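Local coordinates for protein BsaWI endonuclease (PDB 4ZSF) that is a restriction endonuclease of the PD-(D/E)XK superfamily that binds DNA and probably cuts it with the aid of metal ions, at residues E25-Q29 and H60-K64; T10-F15 and K31-T36; E156-G160 and A252-L257. The contacts are given in a common frame with arbitrary orientation. Where two conformers were deposited one is given. Residues are numbered along the deposited sequence.

Interactions 1 and 2 lie together in the N-terminal helical part of the chain, their centres about 9 Å apart, and both use helix 25-43. Interaction 2 sets that helix against helix 3-22, and interaction 1 sets its first turn against helix 49-65. Their segments alternate along the sequence; the shared helix 25-43 and Y11, bonded to H60 and R63, join three successive helices. Both touch the second subunit, and interaction 1 also holds a DNA phosphate. Interaction 3 follows later, on the mixed sheet of the nuclease fold, its centre about 54 and 61 Å from those of interactions 1 and 2. The chain thus has a DNA-phosphate contact far from interaction 3.

Interaction 1 of 3, residues E25-Q29 and H60-K64; sequences ERVSQ and HMDRK. With nucleotides of chain B.
A salt-bridge network of E25, R63 and K64 joins two helices beside a DNA phosphate, which K64, Q29 and R26 bind. Both segments are helical, 25-29 in the first turn of helix 25-43, and run nearly antiparallel (153°) with axes 13.2 Å apart at closest approach, a gap that needs long side chains. Q29 and H60 are nearest in register, CA to CA 7.8 Å. E25 is extended (chi1 and chi2 t), bringing OE2 2.8 Å from R63 NH1 and 3.1 Å from K64 NZ; both are salt bridges, the lysine hydrogen bond being weak. R63 has chi1 and chi2 t, then turns at chi3 p, while F15 lies against its guanidinium in a cation-pi contact. H60, chi1 t, places CE1 3.3 Å from Q29 OE1; its ND1 is hydrogen-bonded to Y11 and its NE2 to S82 of the second subunit. Q29 (chi1 p, chi2 t) uses both ends of its amide: OE1 accepts from K64 NZ at 2.8 Å, and NE2 donates to OP1 of DC11 of chain B at 2.8 Å. R26, its CA-to-CB bond pointing away from 60-64, extends (chi1 m, chi2 and chi3 t), and its NE donates to OP2 of DC11 of chain B at 3.0 Å. K64 has chi1 and chi2 both m, and its NZ donates to OP1 of DC11 of chain B at 2.9 Å.

Interaction 2 of 3, residues T10-F15 and K31-T36; sequences TYAKIF and KAIRDT
Two helices of the N-terminal bundle pack closely here, with a knob-into-hole fit at the centre. Segments 10-15 and 31-36 are both regular helix, with N-to-C directions 133° apart and axes approaching to 8.4 Å. The register is set by F15 and A32, whose CA atoms are 5.1 Å apart. So close an approach suits alanine: the small A32 points toward helix 3-22, its CB 3.9 Å from F15 CB and 3.5 Å from Y11 CD2. The main bump is I14, which fills the hollow bounded by K31, A32, D35 and T36. I14 CG2 lies 3.6 Å from A32 CA, and I14 CD1 touches D35 CB at 3.6 Å and T36 OG1 at 3.8 Å; a beta-branched chain, with its methyls held in the m,t rotamer, fills such a hollow. On the buried flank Y11, chi1 t, meets I33 CG1 through CE2 at 3.9 Å, at the ring edge, while its hydroxyl is hydrogen-bonded to H60 and R63 of helix 49-65. Near T10, T36 lies with OG1 3.2 Å from Y11 CA. With chi1 m, T36 OG1 donates to A32 O of its own helix at 2.6 Å. K31 NZ likewise pairs with D35 OD2 at 2.6 Å, a salt bridge along one helix face. Since no hydrogen bond crosses between the two segments, their hold on each other rests on close apolar fit, with these polar groups satisfied within helix 25-43.

Interaction 3 of 3, residues E156-G160 and A252-L257; sequences EYVFG and AAEDWL
W256 lays its indole against the backbone and side chains of strand 155-165, with F159 CB over the face of its five-membered ring, 3.5 Å from the centroid and 17° off the normal. This CH-pi contact lies at the heart of a helix-on-sheet packing in the alpha/beta core of the PD-(D/E)XK nuclease, where helix 243-258 packs on the sheet near strands 108-112 and 155-165. Helix segment 252-257 crosses strand segment 156-160 at 116°, the axes 8.6 Å apart at closest approach, and F159 and W256 are nearest in register with CA atoms 6.4 Å apart. W256, chi1 t and chi2 98°, points toward the strand and spans this space with its large flat ring: W256 CZ2 comes to 3.3 Å from V158 O and CZ3 to 3.8 Å from Y157 CB. Y157, extended in phi/psi and chi1 m, also meets L257, CD2 to CD2 at 4.3 Å. The strand is locally distorted: F159, at phi/psi -123/-10, forms with G160 a classic beta bulge opposite I148 on strand 146-152. From it the F159 ring (chi1 p, chi2 -88°) lies against the helix, which offers two alanines, small enough to let the ring come close. F159 CE2 is 3.8 Å from A252 CB, and A253 CB stands over the ring face, 3.8 Å from the F159 centroid and 15° off its normal.

Interaction 1 of 3, residues E25-Q29 and H60-K64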
loop_
_atom_site.group_PDB
_atom_site.type_symbol
_atom_site.label_atom_id
_atom_site.label_comp_id
_atom_site.label_asym_id
_atom_site.label_seq_id
_atom_site.Cartn_x
_atom_site.Cartn_y
_atom_site.Cartn_z
ATOM N N GLU A 25 -1.851 -22.357 -13.075
ATOM C CA GLU A 25 -1.975 -21.082 -13.778
ATOM C C GLU A 25 -0.988 -20.025 -13.305
ATOM O O GLU A 25 -0.465 -19.246 -14.111
ATOM C CB GLU A 25 -3.431 -20.551 -13.614
ATOM C CG GLU A 25 -3.620 -19.193 -14.299
ATOM C CD GLU A 25 -5.034 -18.654 -14.288
ATOM O OE1 GLU A 25 -5.884 -19.299 -13.639
ATOM O OE2 GLU A 25 -5.294 -17.601 -14.941
ATOM N N ARG A 26 -0.790 -19.911 -11.975
ATOM C CA ARG A 26 0.148 -18.887 -11.466
ATOM C C ARG A 26 1.590 -19.151 -11.890
ATOM O O ARG A 26 2.318 -18.226 -12.306
ATOM C CB ARG A 26 0.026 -18.806 -9.923
ATOM C CG ARG A 26 -1.297 -18.132 -9.534
ATOM C CD ARG A 26 -1.544 -18.340 -8.046
ATOM N NE ARG A 26 -2.748 -17.610 -7.658
ATOM C CZ ARG A 26 -3.270 -17.729 -6.447
ATOM N NH1 ARG A 26 -2.644 -18.503 -5.546
ATOM N NH2 ARG A 26 -4.340 -16.993 -6.121
ATOM N N VAL A 27 1.995 -20.416 -11.883
ATOM C CA VAL A 27 3.374 -20.734 -12.364
ATOM C C VAL A 27 3.443 -20.435 -13.870
ATOM O O VAL A 27 4.475 -19.923 -14.392
ATOM C CB VAL A 27 3.694 -22.237 -12.076
ATOM C CG1 VAL A 27 4.900 -22.701 -12.868
ATOM C CG2 VAL A 27 3.897 -22.442 -10.583
ATOM N N SER A 28 2.390 -20.836 -14.608
ATOM C CA SER A 28 2.408 -20.714 -16.052
ATOM C C SER A 28 2.391 -19.260 -16.481
ATOM O O SER A 28 3.067 -18.898 -17.444
ATOM C CB SER A 28 1.200 -21.441 -16.719
ATOM O OG SER A 28 1.189 -22.833 -16.372
ATOM N N GLN A 29 1.626 -18.421 -15.801
ATOM C CA GLN A 29 1.605 -17.018 -16.276
ATOM C C GLN A 29 2.930 -16.346 -15.960
ATOM O O GLN A 29 3.367 -15.490 -16.729
ATOM C CB GLN A 29 0.402 -16.260 -15.667
ATOM C CG GLN A 29 0.557 -15.983 -14.181
ATOM C CD GLN A 29 -0.789 -15.617 -13.541
ATOM O OE1 GLN A 29 -1.836 -15.663 -14.187
ATOM N NE2 GLN A 29 -0.754 -15.290 -12.261
ATOM N N HIS A 60 -1.212 -10.077 -20.773
ATOM C CA HIS A 60 -1.649 -10.710 -19.529
ATOM C C HIS A 60 -3.024 -10.158 -19.163
ATOM O O HIS A 60 -3.937 -10.902 -18.798
ATOM C CB HIS A 60 -0.661 -10.452 -18.369
ATOM C CG HIS A 60 -1.099 -11.060 -17.060
ATOM N ND1 HIS A 60 -1.006 -12.419 -16.800
ATOM C CD2 HIS A 60 -1.643 -10.494 -15.949
ATOM C CE1 HIS A 60 -1.443 -12.656 -15.571
ATOM N NE2 HIS A 60 -1.822 -11.506 -15.024
ATOM N N MET A 61 -3.162 -8.838 -19.247
ATOM C CA MET A 61 -4.501 -8.261 -18.974
ATOM C C MET A 61 -5.624 -8.805 -19.896
ATOM O O MET A 61 -6.740 -9.032 -19.426
ATOM C CB MET A 61 -4.461 -6.728 -19.096
ATOM C CG MET A 61 -3.552 -6.023 -18.110
ATOM S SD MET A 61 -4.184 -6.183 -16.411
ATOM C CE MET A 61 -5.565 -4.999 -16.490
ATOM N N ASP A 62 -5.329 -9.003 -21.192
ATOM C CA ASP A 62 -6.298 -9.552 -22.139
ATOM C C ASP A 62 -6.695 -10.967 -21.719
ATOM O O ASP A 62 -7.884 -11.318 -21.760
ATOM C CB ASP A 62 -5.742 -9.575 -23.575
ATOM C CG ASP A 62 -6.814 -9.913 -24.620
ATOM O OD1 ASP A 62 -8.035 -9.851 -24.336
ATOM O OD2 ASP A 62 -6.416 -10.227 -25.751
ATOM N N ARG A 63 -5.715 -11.804 -21.381
ATOM C CA ARG A 63 -6.032 -13.177 -20.995
ATOM C C ARG A 63 -6.923 -13.222 -19.736
ATOM O O ARG A 63 -7.918 -13.951 -19.682
ATOM C CB ARG A 63 -4.787 -14.016 -20.751
ATOM C CG ARG A 63 -5.182 -15.516 -20.528
ATOM C CD ARG A 63 -3.948 -16.339 -20.323
ATOM N NE ARG A 63 -3.283 -16.013 -19.060
ATOM C CZ ARG A 63 -3.679 -16.386 -17.841
ATOM N NH1 ARG A 63 -4.754 -17.150 -17.667
ATOM N NH2 ARG A 63 -2.967 -15.998 -16.774
ATOM N N LYS A 64 -6.592 -12.406 -18.750
ATOM C CA LYS A 64 -7.289 -12.459 -17.475
ATOM C C LYS A 64 -8.597 -11.679 -17.392
ATOM O O LYS A 64 -9.397 -11.919 -16.480
ATOM C CB LYS A 64 -6.373 -11.952 -16.370
ATOM C CG LYS A 64 -5.179 -12.832 -16.072
ATOM C CD LYS A 64 -5.516 -14.041 -15.151
ATOM C CE LYS A 64 -4.628 -14.055 -13.904
ATOM N NZ LYS A 64 -4.418 -15.337 -13.061
ATOM P P DC B 11 -3.434 -14.443 -9.434
ATOM O OP1 DC B 11 -2.941 -14.258 -10.836
ATOM O OP2 DC B 11 -4.343 -15.553 -9.047
ATOM O "O5'" DC B 11 -2.188 -14.518 -8.473
ATOM C "C5'" DC B 11 -1.174 -13.474 -8.553
ATOM C "C4'" DC B 11 -0.192 -13.570 -7.389
ATOM O "O4'" DC B 11 -0.889 -13.307 -6.146
ATOM C "C3'" DC B 11 0.493 -14.922 -7.200
ATOM O "O3'" DC B 11 1.914 -14.669 -7.137
ATOM C "C2'" DC B 11 -0.041 -15.472 -5.852
ATOM C "C1'" DC B 11 -0.347 -14.153 -5.133
ATOM N N1 DC B 11 -1.424 -14.174 -4.100
ATOM C C2 DC B 11 -1.174 -13.584 -2.857
ATOM O O2 DC B 11 -0.013 -13.190 -2.604
ATOM N N3 DC B 11 -2.186 -13.529 -1.937
ATOM C C4 DC B 11 -3.398 -13.943 -2.247
ATOM N N4 DC B 11 -4.372 -13.807 -1.300
ATOM C C5 DC B 11 -3.682 -14.545 -3.525
ATOM C C6 DC B 11 -2.671 -14.593 -4.419
ATOM P P DG B 12 2.939 -15.819 -7.418
ATOM O OP1 DG B 12 4.220 -15.107 -7.704
ATOM O OP2 DG B 12 2.377 -16.817 -8.327
ATOM O "O5'" DG B 12 3.114 -16.561 -6.018
ATOM C "C5'" DG B 12 3.988 -16.007 -5.055
ATOM C "C4'" DG B 12 3.753 -16.673 -3.702
ATOM O "O4'" DG B 12 2.418 -16.392 -3.262
ATOM C "C3'" DG B 12 3.894 -18.165 -3.687
ATOM O "O3'" DG B 12 5.074 -18.410 -2.997
ATOM C "C2'" DG B 12 2.659 -18.667 -2.897
ATOM C "C1'" DG B 12 2.070 -17.378 -2.337
ATOM N N9 DG B 12 0.598 -17.358 -2.195
ATOM C C8 DG B 12 -0.354 -17.799 -3.102
ATOM N N7 DG B 12 -1.587 -17.612 -2.698
ATOM C C5 DG B 12 -1.431 -16.989 -1.452
ATOM C C6 DG B 12 -2.391 -16.604 -0.514
ATOM O O6 DG B 12 -3.585 -16.690 -0.614
ATOM N N1 DG B 12 -1.817 -16.047 0.634
ATOM C C2 DG B 12 -0.472 -15.914 0.838
ATOM N N2 DG B 12 -0.087 -15.367 2.009
ATOM N N3 DG B 12 0.446 -16.294 -0.028
ATOM C C4 DG B 12 -0.102 -16.831 -1.140
#

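Interaction 2 of 3, residues T10-F15 and K31-T36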
loop_
_atom_site.group_PDB
_atom_site.type_symbol
_atom_site.label_atom_id
_atom_site.label_comp_id
_atom_site.label_asym_id
_atom_site.label_seq_id
_atom_site.Cartn_x
_atom_site.Cartn_y
_atom_site.Cartn_z
ATOM N N THR A 10 3.217 -14.480 -28.327
ATOM C CA THR A 10 4.168 -15.310 -27.604
ATOM C C THR A 10 3.723 -15.586 -26.160
ATOM O O THR A 10 3.825 -16.736 -25.679
ATOM C CB THR A 10 5.562 -14.661 -27.632
ATOM O OG1 THR A 10 5.993 -14.529 -29.013
ATOM C CG2 THR A 10 6.591 -15.471 -26.823
ATOM N N TYR A 11 3.210 -14.544 -25.483
ATOM C CA TYR A 11 2.689 -14.743 -24.098
ATOM C C TYR A 11 1.578 -15.836 -24.138
ATOM O O TYR A 11 1.546 -16.748 -23.314
ATOM C CB TYR A 11 2.146 -13.441 -23.573
ATOM C CG TYR A 11 1.376 -13.619 -22.284
ATOM C CD1 TYR A 11 0.020 -13.903 -22.342
ATOM C CD2 TYR A 11 2.001 -13.536 -21.047
ATOM C CE1 TYR A 11 -0.725 -14.092 -21.178
ATOM C CE2 TYR A 11 1.276 -13.725 -19.866
ATOM C CZ TYR A 11 -0.086 -14.022 -19.966
ATOM O OH TYR A 11 -0.833 -14.222 -18.847
ATOM N N ALA A 12 0.677 -15.704 -25.101
ATOM C CA ALA A 12 -0.445 -16.638 -25.199
ATOM C C ALA A 12 0.059 -18.033 -25.458
ATOM O O ALA A 12 -0.419 -18.977 -24.834
ATOM C CB ALA A 12 -1.439 -16.197 -26.292
ATOM N N LYS A 13 1.040 -18.182 -26.355
ATOM C CA LYS A 13 1.570 -19.512 -26.662
ATOM C C LYS A 13 2.248 -20.168 -25.479
ATOM O O LYS A 13 2.022 -21.346 -25.185
ATOM C CB LYS A 13 2.583 -19.440 -27.817
ATOM C CG LYS A 13 3.204 -20.819 -28.165
ATOM C CD LYS A 13 4.080 -20.704 -29.427
ATOM C CE LYS A 13 4.372 -22.083 -30.044
ATOM N N ILE A 14 3.120 -19.419 -24.808
ATOM C CA ILE A 14 3.880 -19.984 -23.707
ATOM C C ILE A 14 2.925 -20.255 -22.551
ATOM O O ILE A 14 3.047 -21.300 -21.890
ATOM C CB ILE A 14 5.034 -19.050 -23.241
ATOM C CG1 ILE A 14 6.091 -18.880 -24.396
ATOM C CG2 ILE A 14 5.705 -19.586 -21.918
ATOM C CD1 ILE A 14 7.138 -17.827 -24.089
ATOM N N PHE A 15 1.954 -19.373 -22.330
ATOM C CA PHE A 15 1.026 -19.655 -21.210
ATOM C C PHE A 15 0.289 -20.977 -21.453
ATOM O O PHE A 15 0.231 -21.868 -20.566
ATOM C CB PHE A 15 -0.027 -18.549 -21.033
ATOM C CG PHE A 15 -1.051 -18.938 -20.010
ATOM C CD1 PHE A 15 -0.747 -18.813 -18.667
ATOM C CD2 PHE A 15 -2.252 -19.523 -20.398
ATOM C CE1 PHE A 15 -1.655 -19.219 -17.699
ATOM C CE2 PHE A 15 -3.159 -19.949 -19.455
ATOM C CZ PHE A 15 -2.854 -19.819 -18.093
ATOM N N LYS A 31 5.903 -17.856 -15.967
ATOM C CA LYS A 31 6.785 -18.307 -17.047
ATOM C C LYS A 31 6.524 -17.576 -18.357
ATOM O O LYS A 31 7.462 -17.163 -19.039
ATOM C CB LYS A 31 6.628 -19.810 -17.251
ATOM C CG LYS A 31 7.633 -20.317 -18.328
ATOM C CD LYS A 31 7.675 -21.865 -18.337
ATOM C CE LYS A 31 8.670 -22.410 -19.474
ATOM N NZ LYS A 31 10.040 -21.776 -19.355
ATOM N N ALA A 32 5.247 -17.394 -18.708
ATOM C CA ALA A 32 4.896 -16.655 -19.937
ATOM C C ALA A 32 5.388 -15.199 -19.862
ATOM O O ALA A 32 5.867 -14.649 -20.862
ATOM C CB ALA A 32 3.333 -16.689 -20.139
ATOM N N ILE A 33 5.269 -14.567 -18.689
ATOM C CA ILE A 33 5.743 -13.188 -18.582
ATOM C C ILE A 33 7.268 -13.103 -18.768
ATOM O O ILE A 33 7.788 -12.319 -19.591
ATOM C CB ILE A 33 5.337 -12.577 -17.250
ATOM C CG1 ILE A 33 3.825 -12.365 -17.248
ATOM C CG2 ILE A 33 6.009 -11.170 -17.027
ATOM C CD1 ILE A 33 3.285 -12.134 -15.742
ATOM N N ARG A 34 7.968 -13.936 -18.017
ATOM C CA ARG A 34 9.439 -13.944 -18.014
ATOM C C ARG A 34 9.967 -14.292 -19.395
ATOM O O ARG A 34 10.866 -13.630 -19.952
ATOM C CB ARG A 34 9.846 -14.986 -16.936
ATOM C CG ARG A 34 11.233 -15.291 -16.596
ATOM C CD ARG A 34 11.099 -16.125 -15.262
ATOM N NE ARG A 34 10.712 -17.517 -15.505
ATOM C CZ ARG A 34 9.776 -18.244 -14.858
ATOM N NH1 ARG A 34 9.003 -17.766 -13.883
ATOM N NH2 ARG A 34 9.602 -19.506 -15.241
ATOM N N ASP A 35 9.419 -15.362 -19.961
ATOM C CA ASP A 35 10.002 -15.853 -21.232
ATOM C C ASP A 35 9.591 -15.005 -22.417
ATOM O O ASP A 35 10.338 -14.890 -23.410
ATOM C CB ASP A 35 9.591 -17.321 -21.451
ATOM C CG ASP A 35 10.361 -18.302 -20.534
ATOM O OD1 ASP A 35 11.189 -17.894 -19.651
ATOM O OD2 ASP A 35 10.057 -19.504 -20.676
ATOM N N THR A 36 8.433 -14.353 -22.329
ATOM C CA THR A 36 8.049 -13.457 -23.425
ATOM C C THR A 36 8.949 -12.219 -23.351
ATOM O O THR A 36 9.384 -11.745 -24.398
ATOM C CB THR A 36 6.572 -13.061 -23.359
ATOM O OG1 THR A 36 5.796 -14.273 -23.467
ATOM C CG2 THR A 36 6.192 -12.100 -24.545
#

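Interaction 3 of 3, residues E156-G160 and A252-L257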
loop_
_atom_site.group_PDB
_atom_site.type_symbol
_atom_site.label_atom_id
_atom_site.label_comp_id
_atom_site.label_asym_id
_atom_site.label_seq_id
_atom_site.Cartn_x
_atom_site.Cartn_y
_atom_site.Cartn_z
ATOM N N GLU A 156 -11.825 23.789 24.473
ATOM C CA GLU A 156 -12.194 22.624 23.707
ATOM C C GLU A 156 -11.104 21.582 23.867
ATOM O O GLU A 156 -9.905 21.857 23.646
ATOM C CB GLU A 156 -12.385 23.029 22.213
ATOM C CG GLU A 156 -12.820 21.876 21.287
ATOM C CD GLU A 156 -13.255 22.349 19.898
ATOM O OE1 GLU A 156 -13.073 23.574 19.563
ATOM O OE2 GLU A 156 -13.807 21.510 19.144
ATOM N N TYR A 157 -11.523 20.365 24.224
ATOM C CA TYR A 157 -10.599 19.273 24.504
ATOM C C TYR A 157 -10.802 18.135 23.542
ATOM O O TYR A 157 -11.925 17.686 23.429
ATOM C CB TYR A 157 -10.829 18.729 25.897
ATOM C CG TYR A 157 -10.550 19.761 26.961
ATOM C CD1 TYR A 157 -9.264 19.911 27.475
ATOM C CD2 TYR A 157 -11.572 20.619 27.428
ATOM C CE1 TYR A 157 -8.999 20.887 28.483
ATOM C CE2 TYR A 157 -11.306 21.580 28.417
ATOM C CZ TYR A 157 -10.035 21.702 28.923
ATOM O OH TYR A 157 -9.814 22.654 29.893
ATOM N N VAL A 158 -9.730 17.623 22.918
ATOM C CA VAL A 158 -9.859 16.341 22.212
ATOM C C VAL A 158 -9.959 15.209 23.248
ATOM O O VAL A 158 -9.079 15.073 24.090
ATOM C CB VAL A 158 -8.656 16.084 21.282
ATOM C CG1 VAL A 158 -8.729 14.656 20.675
ATOM C CG2 VAL A 158 -8.645 17.132 20.216
ATOM N N PHE A 159 -11.002 14.376 23.180
ATOM C CA PHE A 159 -11.068 13.255 24.145
ATOM C C PHE A 159 -11.150 11.902 23.410
ATOM O O PHE A 159 -11.088 10.855 24.067
ATOM C CB PHE A 159 -12.271 13.403 25.094
ATOM C CG PHE A 159 -13.666 13.209 24.419
ATOM C CD1 PHE A 159 -14.335 14.292 23.832
ATOM C CD2 PHE A 159 -14.275 11.930 24.386
ATOM C CE1 PHE A 159 -15.628 14.107 23.205
ATOM C CE2 PHE A 159 -15.516 11.755 23.845
ATOM C CZ PHE A 159 -16.183 12.786 23.237
ATOM N N GLY A 160 -11.361 11.902 22.082
ATOM C CA GLY A 160 -11.529 10.611 21.426
ATOM C C GLY A 160 -10.892 10.572 20.040
ATOM O O GLY A 160 -10.751 11.633 19.387
ATOM N N ALA A 252 -18.425 9.039 27.382
ATOM C CA ALA A 252 -16.969 9.073 27.260
ATOM C C ALA A 252 -16.435 10.472 27.628
ATOM O O ALA A 252 -15.405 10.600 28.336
ATOM C CB ALA A 252 -16.569 8.715 25.816
ATOM N N ALA A 253 -17.106 11.510 27.128
ATOM C CA ALA A 253 -16.588 12.888 27.372
ATOM C C ALA A 253 -16.607 13.177 28.885
ATOM O O ALA A 253 -15.647 13.760 29.451
ATOM C CB ALA A 253 -17.398 13.964 26.582
ATOM N N GLU A 254 -17.688 12.763 29.522
ATOM C CA GLU A 254 -17.853 12.972 30.949
ATOM C C GLU A 254 -16.707 12.300 31.707
ATOM O O GLU A 254 -16.043 12.909 32.557
ATOM C CB GLU A 254 -19.213 12.416 31.388
ATOM C CG GLU A 254 -19.318 12.075 32.901
ATOM C CD GLU A 254 -19.286 13.304 33.813
ATOM O OE1 GLU A 254 -19.686 14.403 33.353
ATOM O OE2 GLU A 254 -18.854 13.160 34.998
ATOM N N ASP A 255 -16.462 11.046 31.364
ATOM C CA ASP A 255 -15.462 10.252 32.096
ATOM C C ASP A 255 -14.054 10.717 31.737
ATOM O O ASP A 255 -13.177 10.632 32.577
ATOM C CB ASP A 255 -15.618 8.769 31.846
ATOM C CG ASP A 255 -16.784 8.162 32.636
ATOM O OD1 ASP A 255 -17.387 8.826 33.561
ATOM O OD2 ASP A 255 -17.125 7.008 32.346
ATOM N N TRP A 256 -13.825 11.187 30.501
ATOM C CA TRP A 256 -12.511 11.688 30.160
ATOM C C TRP A 256 -12.208 12.967 30.934
ATOM O O TRP A 256 -11.073 13.186 31.434
ATOM C CB TRP A 256 -12.434 11.911 28.644
ATOM C CG TRP A 256 -11.083 12.251 28.158
ATOM C CD1 TRP A 256 -10.169 11.386 27.589
ATOM C CD2 TRP A 256 -10.509 13.560 28.079
ATOM N NE1 TRP A 256 -9.049 12.084 27.174
ATOM C CE2 TRP A 256 -9.228 13.423 27.470
ATOM C CE3 TRP A 256 -10.946 14.828 28.474
ATOM C CZ2 TRP A 256 -8.376 14.522 27.237
ATOM C CZ3 TRP A 256 -10.074 15.934 28.285
ATOM C CH2 TRP A 256 -8.812 15.769 27.651
ATOM N N LEU A 257 -13.225 13.822 31.057
ATOM C CA LEU A 257 -13.038 15.053 31.792
ATOM C C LEU A 257 -12.841 14.787 33.292
ATOM O O LEU A 257 -12.058 15.457 33.926
ATOM C CB LEU A 257 -14.254 15.973 31.618
ATOM C CG LEU A 257 -14.388 16.550 30.194
ATOM C CD1 LEU A 257 -15.794 17.159 30.106
ATOM C CD2 LEU A 257 -13.258 17.617 29.966
#